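Local structure of tripeptidase (Staphylococcus aureus subsp. aureus, 3RZA) at residues Thr96-Thr101 / Ala184-Ala189; Ala128-Gly133 / Val360-Ile365; Pro199-Ile204 / Glu305-Gly310. The protein probably hydrolyses tripeptides at a zinc- and calcium-occupied two-metal centre, as expected of a peptidase of the M20/M25/M40 family. One frame throughout, in Å; residues are numbered along the deposited sequence.

Interaction 1: Thr96-Thr101 / Ala184-Ala189. With ZN (zinc ion), chain C.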
loop_
_atom_site.group_PDB
_atom_site.type_symbol
_atom_site.label_atom_id
_atom_site.label_comp_id
_atom_site.label_asym_id
_atom_site.label_seq_id
_atom_site.Cartn_x
_atom_site.Cartn_y
_atom_site.Cartn_z
ATOM N N THR A 96 31.167 -20.432 13.746
ATOM C CA THR A 96 30.536 -19.105 13.721
ATOM C C THR A 96 29.088 -19.108 14.210
ATOM O O THR A 96 28.337 -20.041 13.940
ATOM C CB THR A 96 30.627 -18.408 12.322
ATOM O OG1 THR A 96 30.144 -17.066 12.419
ATOM C CG2 THR A 96 29.826 -19.128 11.274
ATOM N N SER A 97 28.770 -18.110 15.040
ATOM C CA SER A 97 27.414 -17.751 15.385
ATOM C C SER A 97 27.293 -16.252 15.294
ATOM O O SER A 97 28.290 -15.573 15.162
ATOM C CB SER A 97 27.079 -18.243 16.797
ATOM O OG SER A 97 26.621 -19.586 16.748
ATOM N N HIS A 98 26.068 -15.753 15.282
ATOM C CA HIS A 98 25.817 -14.304 15.224
ATOM C C HIS A 98 25.222 -13.800 16.549
ATOM O O HIS A 98 24.398 -14.482 17.166
ATOM C CB HIS A 98 24.940 -13.922 14.024
ATOM C CG HIS A 98 23.557 -14.470 14.055
ATOM N ND1 HIS A 98 22.489 -13.769 14.568
ATOM C CD2 HIS A 98 23.041 -15.590 13.498
ATOM C CE1 HIS A 98 21.381 -14.466 14.381
ATOM N NE2 HIS A 98 21.689 -15.569 13.723
HETATM N N MSE A 99 25.672 -12.619 16.976
HETATM C CA MSE A 99 25.305 -12.055 18.282
HETATM C C MSE A 99 24.003 -11.241 18.262
HETATM O O MSE A 99 23.467 -10.911 19.337
HETATM C CB MSE A 99 26.462 -11.232 18.838
HETATM C CG MSE A 99 26.646 -9.873 18.237
HETATM SE SE MSE A 99 28.230 -9.063 18.883
HETATM C CE MSE A 99 29.513 -10.044 17.783
ATOM N N ASP A 100 23.516 -10.888 17.059
ATOM C CA ASP A 100 22.261 -10.133 16.912
ATOM C C ASP A 100 21.011 -11.040 16.822
ATOM O O ASP A 100 21.097 -12.205 16.451
ATOM C CB ASP A 100 22.293 -9.165 15.715
ATOM C CG ASP A 100 22.413 -9.881 14.348
ATOM O OD1 ASP A 100 23.225 -10.819 14.236
ATOM O OD2 ASP A 100 21.717 -9.486 13.390
ATOM N N THR A 101 19.861 -10.462 17.182
ATOM C CA THR A 101 18.554 -11.098 17.041
ATOM C C THR A 101 17.641 -10.198 16.202
ATOM O O THR A 101 17.918 -9.010 16.026
ATOM C CB THR A 101 17.900 -11.277 18.399
ATOM O OG1 THR A 101 17.468 -9.996 18.873
ATOM C CG2 THR A 101 18.859 -11.867 19.379
ATOM N N ALA A 184 28.851 -23.087 10.610
ATOM C CA ALA A 184 27.922 -22.080 11.139
ATOM C C ALA A 184 26.905 -22.786 12.027
ATOM O O ALA A 184 26.192 -23.657 11.559
ATOM C CB ALA A 184 27.257 -21.336 10.012
ATOM N N ILE A 185 26.870 -22.428 13.314
ATOM C CA ILE A 185 25.991 -23.066 14.292
ATOM C C ILE A 185 24.676 -22.283 14.273
ATOM O O ILE A 185 24.376 -21.512 15.198
ATOM C CB ILE A 185 26.640 -23.101 15.741
ATOM C CG1 ILE A 185 28.088 -23.674 15.701
ATOM C CG2 ILE A 185 25.769 -23.928 16.707
ATOM C CD1 ILE A 185 28.847 -23.517 17.022
ATOM N N ASP A 186 23.905 -22.448 13.193
ATOM C CA ASP A 186 22.795 -21.541 12.883
ATOM C C ASP A 186 21.809 -22.060 11.778
ATOM O O ASP A 186 21.368 -21.290 10.942
ATOM C CB ASP A 186 23.381 -20.155 12.462
ATOM C CG ASP A 186 22.327 -19.045 12.381
ATOM O OD1 ASP A 186 21.381 -19.053 13.189
ATOM O OD2 ASP A 186 22.458 -18.145 11.517
ATOM N N ALA A 187 21.453 -23.346 11.817
ATOM C CA ALA A 187 20.448 -23.931 10.889
ATOM C C ALA A 187 19.131 -24.226 11.623
ATOM O O ALA A 187 19.151 -24.700 12.765
ATOM C CB ALA A 187 20.997 -25.191 10.262
ATOM N N SER A 188 17.996 -23.928 10.974
ATOM C CA SER A 188 16.666 -24.373 11.442
ATOM C C SER A 188 16.476 -25.832 11.062
ATOM O O SER A 188 15.881 -26.158 10.038
ATOM C CB SER A 188 15.547 -23.511 10.831
ATOM O OG SER A 188 15.658 -22.161 11.251
ATOM N N ALA A 189 17.040 -26.704 11.873
ATOM C CA ALA A 189 16.981 -28.141 11.658
ATOM C C ALA A 189 17.309 -28.807 12.989
ATOM O O ALA A 189 17.871 -28.188 13.879
ATOM C CB ALA A 189 17.979 -28.593 10.555
HETATM ZN ZN ZN C . 20.418 -17.145 13.044
HETATM O O HOH W 1 19.163 -16.879 11.398
#

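Interaction 2: Ala128-Gly133 / Val360-Ile365. With ZN (zinc ion), chain C; CA (calcium ion), chain D.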
loop_
_atom_site.group_PDB
_atom_site.type_symbol
_atom_site.label_atom_id
_atom_site.label_comp_id
_atom_site.label_asym_id
_atom_site.label_seq_id
_atom_site.Cartn_x
_atom_site.Cartn_y
_atom_site.Cartn_z
ATOM N N ALA A 128 16.945 -17.579 21.033
ATOM C CA ALA A 128 17.654 -18.865 20.806
ATOM C C ALA A 128 18.403 -18.839 19.489
ATOM O O ALA A 128 19.513 -19.353 19.383
ATOM C CB ALA A 128 16.686 -20.029 20.846
ATOM N N ASP A 129 17.756 -18.266 18.491
ATOM C CA ASP A 129 18.400 -17.832 17.283
ATOM C C ASP A 129 19.097 -16.453 17.536
ATOM O O ASP A 129 18.416 -15.402 17.515
ATOM C CB ASP A 129 17.379 -17.736 16.187
ATOM C CG ASP A 129 17.973 -17.334 14.880
ATOM O OD1 ASP A 129 19.192 -17.400 14.683
ATOM O OD2 ASP A 129 17.192 -16.942 13.996
ATOM N N ASP A 130 20.415 -16.407 17.769
ATOM C CA ASP A 130 21.389 -17.515 17.661
ATOM C C ASP A 130 22.234 -17.680 18.934
ATOM O O ASP A 130 23.326 -18.264 18.907
ATOM C CB ASP A 130 22.266 -17.281 16.429
ATOM C CG ASP A 130 23.054 -18.528 15.992
ATOM O OD1 ASP A 130 22.563 -19.656 16.248
ATOM O OD2 ASP A 130 24.189 -18.370 15.446
ATOM N N LYS A 131 21.682 -17.262 20.070
ATOM C CA LYS A 131 22.409 -17.297 21.326
ATOM C C LYS A 131 22.566 -18.738 21.902
ATOM O O LYS A 131 23.418 -18.956 22.735
ATOM C CB LYS A 131 21.779 -16.313 22.332
ATOM C CG LYS A 131 21.871 -14.849 21.825
ATOM C CD LYS A 131 21.065 -13.853 22.608
ATOM C CE LYS A 131 21.570 -12.442 22.319
ATOM N NZ LYS A 131 20.724 -11.335 22.895
ATOM N N ALA A 132 21.752 -19.698 21.419
ATOM C CA ALA A 132 21.988 -21.140 21.645
ATOM C C ALA A 132 23.340 -21.545 21.093
ATOM O O ALA A 132 24.113 -22.228 21.774
ATOM C CB ALA A 132 20.872 -21.991 21.000
ATOM N N GLY A 133 23.635 -21.083 19.882
ATOM C CA GLY A 133 24.941 -21.266 19.280
ATOM C C GLY A 133 26.083 -20.669 20.079
ATOM O O GLY A 133 27.096 -21.326 20.307
ATOM N N VAL A 360 20.536 -26.248 14.958
ATOM C CA VAL A 360 20.519 -25.770 16.334
ATOM C C VAL A 360 19.308 -26.345 17.132
ATOM O O VAL A 360 19.332 -26.366 18.379
ATOM C CB VAL A 360 20.515 -24.206 16.373
ATOM C CG1 VAL A 360 20.493 -23.669 17.817
ATOM C CG2 VAL A 360 21.740 -23.663 15.644
ATOM N N GLY A 361 18.237 -26.770 16.434
ATOM C CA GLY A 361 17.029 -27.270 17.102
ATOM C C GLY A 361 16.121 -26.195 17.727
ATOM O O GLY A 361 15.121 -26.534 18.373
ATOM N N TYR A 362 16.423 -24.913 17.498
ATOM C CA TYR A 362 15.533 -23.827 17.935
ATOM C C TYR A 362 14.238 -23.876 17.109
ATOM O O TYR A 362 14.204 -24.462 16.010
ATOM C CB TYR A 362 16.211 -22.433 17.916
ATOM C CG TYR A 362 17.061 -22.055 16.689
ATOM C CD1 TYR A 362 16.633 -22.316 15.371
ATOM C CD2 TYR A 362 18.261 -21.371 16.843
ATOM C CE1 TYR A 362 17.400 -21.945 14.270
ATOM C CE2 TYR A 362 19.038 -20.996 15.714
ATOM C CZ TYR A 362 18.577 -21.289 14.436
ATOM O OH TYR A 362 19.296 -20.933 13.291
ATOM N N GLU A 363 13.160 -23.340 17.670
ATOM C CA GLU A 363 11.822 -23.499 17.075
ATOM C C GLU A 363 11.031 -22.201 17.114
ATOM O O GLU A 363 11.187 -21.415 18.045
ATOM C CB GLU A 363 11.075 -24.578 17.819
ATOM C CG GLU A 363 11.550 -26.017 17.485
ATOM C CD GLU A 363 10.739 -27.079 18.211
ATOM O OE1 GLU A 363 10.023 -26.713 19.174
ATOM O OE2 GLU A 363 10.814 -28.275 17.821
ATOM N N LYS A 364 10.178 -22.018 16.090
ATOM C CA LYS A 364 9.327 -20.833 15.941
ATOM C C LYS A 364 10.145 -19.538 16.031
ATOM O O LYS A 364 9.726 -18.550 16.677
ATOM C CB LYS A 364 8.189 -20.850 16.968
ATOM C CG LYS A 364 7.313 -22.103 16.906
ATOM C CD LYS A 364 5.839 -21.743 17.167
ATOM C CE LYS A 364 4.938 -22.958 17.081
ATOM N NZ LYS A 364 5.143 -23.801 18.267
ATOM N N ILE A 365 11.307 -19.545 15.366
ATOM C CA ILE A 365 12.239 -18.412 15.427
ATOM C C ILE A 365 11.622 -17.204 14.718
ATOM O O ILE A 365 10.735 -17.355 13.899
ATOM C CB ILE A 365 13.673 -18.757 14.870
ATOM C CG1 ILE A 365 13.656 -19.085 13.350
ATOM C CG2 ILE A 365 14.281 -19.922 15.672
ATOM C CD1 ILE A 365 15.067 -19.267 12.732
HETATM ZN ZN ZN C . 20.418 -17.145 13.044
HETATM CA CA CA D . 17.257 -15.541 12.466
HETATM O O HOH W 1 19.163 -16.879 11.398
#

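Interaction 3: Pro199-Ile204 / Glu305-Gly310. With PEG (di(hydroxyethyl)ether), chain J.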
loop_
_atom_site.group_PDB
_atom_site.type_symbol
_atom_site.label_atom_id
_atom_site.label_comp_id
_atom_site.label_asym_id
_atom_site.label_seq_id
_atom_site.Cartn_x
_atom_site.Cartn_y
_atom_site.Cartn_z
ATOM N N PRO A 199 20.619 -21.866 -1.196
ATOM C CA PRO A 199 20.404 -21.255 -2.514
ATOM C C PRO A 199 21.018 -19.858 -2.646
ATOM O O PRO A 199 21.447 -19.249 -1.634
ATOM C CB PRO A 199 18.891 -21.149 -2.581
ATOM C CG PRO A 199 18.513 -20.796 -1.171
ATOM C CD PRO A 199 19.533 -21.497 -0.271
ATOM N N THR A 200 21.111 -19.392 -3.894
ATOM C CA THR A 200 21.235 -17.950 -4.223
ATOM C C THR A 200 19.879 -17.265 -4.017
ATOM O O THR A 200 18.897 -17.762 -4.497
ATOM C CB THR A 200 21.686 -17.742 -5.687
ATOM O OG1 THR A 200 22.915 -18.430 -5.901
ATOM C CG2 THR A 200 21.896 -16.245 -6.022
ATOM N N GLN A 201 19.825 -16.168 -3.255
ATOM C CA GLN A 201 18.627 -15.323 -3.194
ATOM C C GLN A 201 18.926 -14.020 -3.901
ATOM O O GLN A 201 19.999 -13.452 -3.712
ATOM C CB GLN A 201 18.188 -15.032 -1.769
ATOM C CG GLN A 201 16.744 -14.415 -1.684
ATOM C CD GLN A 201 16.592 -13.197 -0.757
ATOM O OE1 GLN A 201 15.915 -12.246 -1.105
ATOM N NE2 GLN A 201 17.159 -13.259 0.426
HETATM N N MSE A 202 17.975 -13.567 -4.721
HETATM C CA MSE A 202 17.983 -12.224 -5.280
HETATM C C MSE A 202 16.690 -11.481 -4.939
HETATM O O MSE A 202 15.626 -12.086 -4.878
HETATM C CB MSE A 202 18.163 -12.305 -6.793
HETATM C CG MSE A 202 19.480 -12.932 -7.178
HETATM SE SE MSE A 202 19.978 -12.563 -8.961
HETATM C CE MSE A 202 21.606 -13.653 -9.097
ATOM N N LEU A 203 16.807 -10.173 -4.702
ATOM C CA LEU A 203 15.660 -9.255 -4.575
ATOM C C LEU A 203 15.402 -8.682 -5.960
ATOM O O LEU A 203 16.361 -8.404 -6.682
ATOM C CB LEU A 203 15.950 -8.109 -3.589
ATOM C CG LEU A 203 16.342 -8.447 -2.134
ATOM C CD1 LEU A 203 16.668 -7.177 -1.332
ATOM C CD2 LEU A 203 15.256 -9.245 -1.436
ATOM N N ILE A 204 14.128 -8.617 -6.359
ATOM C CA ILE A 204 13.726 -7.926 -7.591
ATOM C C ILE A 204 12.611 -6.960 -7.216
ATOM O O ILE A 204 11.632 -7.341 -6.569
ATOM C CB ILE A 204 13.312 -8.903 -8.744
ATOM C CG1 ILE A 204 12.753 -8.131 -9.953
ATOM C CG2 ILE A 204 12.316 -9.922 -8.266
ATOM C CD1 ILE A 204 12.788 -8.914 -11.271
ATOM N N GLU A 305 19.032 -7.104 -6.885
ATOM C CA GLU A 305 20.113 -7.134 -5.912
ATOM C C GLU A 305 20.314 -8.587 -5.464
ATOM O O GLU A 305 19.335 -9.260 -5.162
ATOM C CB GLU A 305 19.722 -6.274 -4.738
ATOM C CG GLU A 305 20.823 -5.917 -3.823
ATOM C CD GLU A 305 20.290 -5.320 -2.553
ATOM O OE1 GLU A 305 19.589 -4.293 -2.643
ATOM O OE2 GLU A 305 20.534 -5.908 -1.476
ATOM N N GLN A 306 21.560 -9.071 -5.440
ATOM C CA GLN A 306 21.857 -10.398 -4.871
ATOM C C GLN A 306 21.964 -10.266 -3.366
ATOM O O GLN A 306 22.850 -9.589 -2.875
ATOM C CB GLN A 306 23.147 -10.977 -5.438
ATOM C CG GLN A 306 23.476 -12.392 -4.885
ATOM C CD GLN A 306 24.612 -13.043 -5.612
ATOM O OE1 GLN A 306 24.498 -13.388 -6.791
ATOM N NE2 GLN A 306 25.715 -13.224 -4.921
ATOM N N SER A 307 21.065 -10.909 -2.630
ATOM C CA SER A 307 21.163 -10.938 -1.155
ATOM C C SER A 307 22.353 -11.808 -0.670
ATOM O O SER A 307 23.127 -11.388 0.192
ATOM C CB SER A 307 19.871 -11.454 -0.538
ATOM O OG SER A 307 18.737 -10.738 -1.006
ATOM N N TYR A 308 22.484 -13.008 -1.228
ATOM C CA TYR A 308 23.625 -13.875 -0.910
ATOM C C TYR A 308 23.801 -14.934 -1.991
ATOM O O TYR A 308 22.837 -15.269 -2.670
ATOM C CB TYR A 308 23.449 -14.537 0.481
ATOM C CG TYR A 308 22.071 -15.120 0.719
ATOM C CD1 TYR A 308 21.743 -16.381 0.249
ATOM C CD2 TYR A 308 21.111 -14.417 1.425
ATOM C CE1 TYR A 308 20.476 -16.926 0.446
ATOM C CE2 TYR A 308 19.822 -14.970 1.647
ATOM C CZ TYR A 308 19.533 -16.230 1.144
ATOM O OH TYR A 308 18.305 -16.799 1.284
ATOM N N PRO A 309 25.033 -15.455 -2.167
ATOM C CA PRO A 309 25.238 -16.516 -3.150
ATOM C C PRO A 309 25.016 -17.915 -2.567
ATOM O O PRO A 309 25.282 -18.144 -1.387
ATOM C CB PRO A 309 26.692 -16.324 -3.579
ATOM C CG PRO A 309 27.372 -15.759 -2.354
ATOM C CD PRO A 309 26.309 -15.029 -1.552
ATOM N N GLY A 310 24.560 -18.833 -3.418
ATOM C CA GLY A 310 24.366 -20.226 -3.050
ATOM C C GLY A 310 25.648 -21.014 -3.017
ATOM O O GLY A 310 26.671 -20.558 -3.498
HETATM C C1 PEG J . 24.256 -7.591 -8.987
HETATM O O1 PEG J . 23.577 -8.620 -9.722
HETATM C C2 PEG J . 23.361 -7.068 -7.866
HETATM O O2 PEG J . 23.932 -7.388 -6.580
HETATM C C3 PEG J . 23.819 -6.326 -5.615
HETATM O O HOH W 2 23.632 -19.482 0.285
#

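Interaction 1: Thr96-Thr101 / Ala184-Ala189
Thr96 meets Ala184 where strands 93-98 and 181-184 run parallel, the two CA atoms 4.7 Å apart and both side chains on one face of the sheet. Thr96 presents its methyl rather than its hydroxyl: CG2 lies 3.6 Å from Ala184 CB, while OG1, anti to the backbone N (chi1 -173°), is hydrogen-bonded to Val157 O. The carbonyl of Thr96 takes the N-H of Ile185 (N to O 2.9 Å, N-H...O angle 166°). At Ile185, centre of an inverse gamma turn, the chain turns toward Asp186.

Beyond it, His98 NE2 and Asp186 OD1 each bind zinc at 2.1 Å; Asp186 OD2 is a longer 2.7 Å from the ion, and Asp129 OD1 and a water are the other ligands. Asp186 OD2 comes to the edge of the imidazole, 3.3 Å from His98 CD2, with carboxylate and ring planes 68° apart. Tyr362 OH is hydrogen-bonded to Asp186 OD1, a second-shell bond that would help hold this carboxylate in place. Zinc ligands at and just beyond parallel strand ends are consistent with an M20-type peptidase.

Strand 154-159 lies beside strand 93-98, and Met137 of helix 128-147 packs on both Ser97 and Ile185.

Interaction 2: Ala128-Gly133 / Val360-Ile365
Asp129 and Tyr362 meet through a CH-pi contact: Asp129 CB sits over one face of the phenol, 4.0 Å from the ring centroid and 25° off its normal. Val360 CB, from the loop itself, lies on the opposite face, and both atoms are offset toward the rim. At the ring edge, near its plane, lie Ala128 O and Asp130 OD1, the latter 3.8 Å from Tyr362 CE2 with its carboxylate turned 75° to the ring. A cis peptide bond joins metal-binding Asp129 to Asp130, whose OD1 reaches that edge.

Apolar packing continues along the helix start. Ala132 CB touches Val360 CG1 at 3.6 Å, the valine branch that lies anti to the backbone N (chi1 180°), and Ala128 CB rests against Tyr362 CB. Beside the ring, on an adjacent flank of Asp129, Ile365 brings its CD1 within 3.4 Å of Asp129 OD2, a methyl set against a calcium-bound oxygen.

Asp129 OD1 binds zinc and OD2 binds calcium, each at 2.1 Å, so one carboxylate spans the two ions, and water 1 bridges them too. His98 and Asp186 also bind the zinc, while Glu163 and His366 join the calcium.

No hydrogen bond crosses between the two segments; the polar ends of Tyr362 and Asp130 have their partners, Asp186 and Ser97, outside them. The chemistry is thus that of a bridging aspartate fixed by its metal bonds, with hydrocarbon packed against it from the loop. A carboxylate and water shared by two ions are consistent with the co-catalytic centre of M20 peptidases, although calcium may not be native.

Interaction 3: Pro199-Ile204 / Glu305-Gly310
Leu203 and Glu305 form an antiparallel hydrogen-bonded pair. Leu203 N reaches Glu305 O at 2.7 Å, and Glu305 N returns to Leu203 O at 3.0 Å. Farther along, Gln201 O accepts from Ser307 N (3.0 Å), the donor tilted 35° out of the carbonyl plane, while Gln201 N donates to Tyr308 O (3.2 Å). Ser307 and Tyr308 therefore both face Gln201, a classic beta bulge, and the register shifts by one residue between Gln201 and Met202. Past the bulge a side chain takes over from the backbone: Thr200 OG1, placed beside its own backbone N (chi1 -57°), accepts the N-H of Gly310 at 3.0 Å. Water 2 donates to both Pro199 O and Pro309 O, linking the two segments beyond the last backbone bond of this pair.

On the face of Gln201 and Tyr308, packing puts Gln201 CB over the tyrosine ring, 3.8 Å from its centroid, with the amide plane turned 76° to it; Pro199 O comes to the ring edge. The glutamine bends at chi2, bringing its amide beside Ser307. Leu203 and Glu305 run side by side on this same face, and Leu203 CG contacts Ser307 OG at 3.5 Å. On the other face Met202, a selenomethionine, reaches Gln306 OE1 with its CE. Thr200 CG2 approaches that same oxygen.

The pair belongs to a separate lobe, consistent with the smaller domain of M20 peptidases. Strand 263-272 flanks strand 194-209 on its other edge, bonding to Thr200, Met202 and Ile204. Helix 275-295 packs against Thr200 and Met202 through Ile278, and Leu203 touches Thr257 of the second subunit.

In the fold
Interactions 1 and 2 are buried and share one metal centre: the zinc ion and water 1 belong to both, their centres lie about 7 Å apart, and a probable hydrogen bond from Gly361 N to Ala189 O (2.9 Å) joins them directly. Interaction 1 combines a parallel strand bridge with metal ligation; interaction 2 sets a helix start against a loop, without any hydrogen bond between its segments. Interaction 3 stands apart, its centre about 19 and 23 Å from those of the other two, and is only partly buried. There backbone bonds of an antiparallel, bulged strand pair dominate. Its strand 194-209 follows strand 186-187 in the chain, and interactions 1 and 3 reach the same sheet.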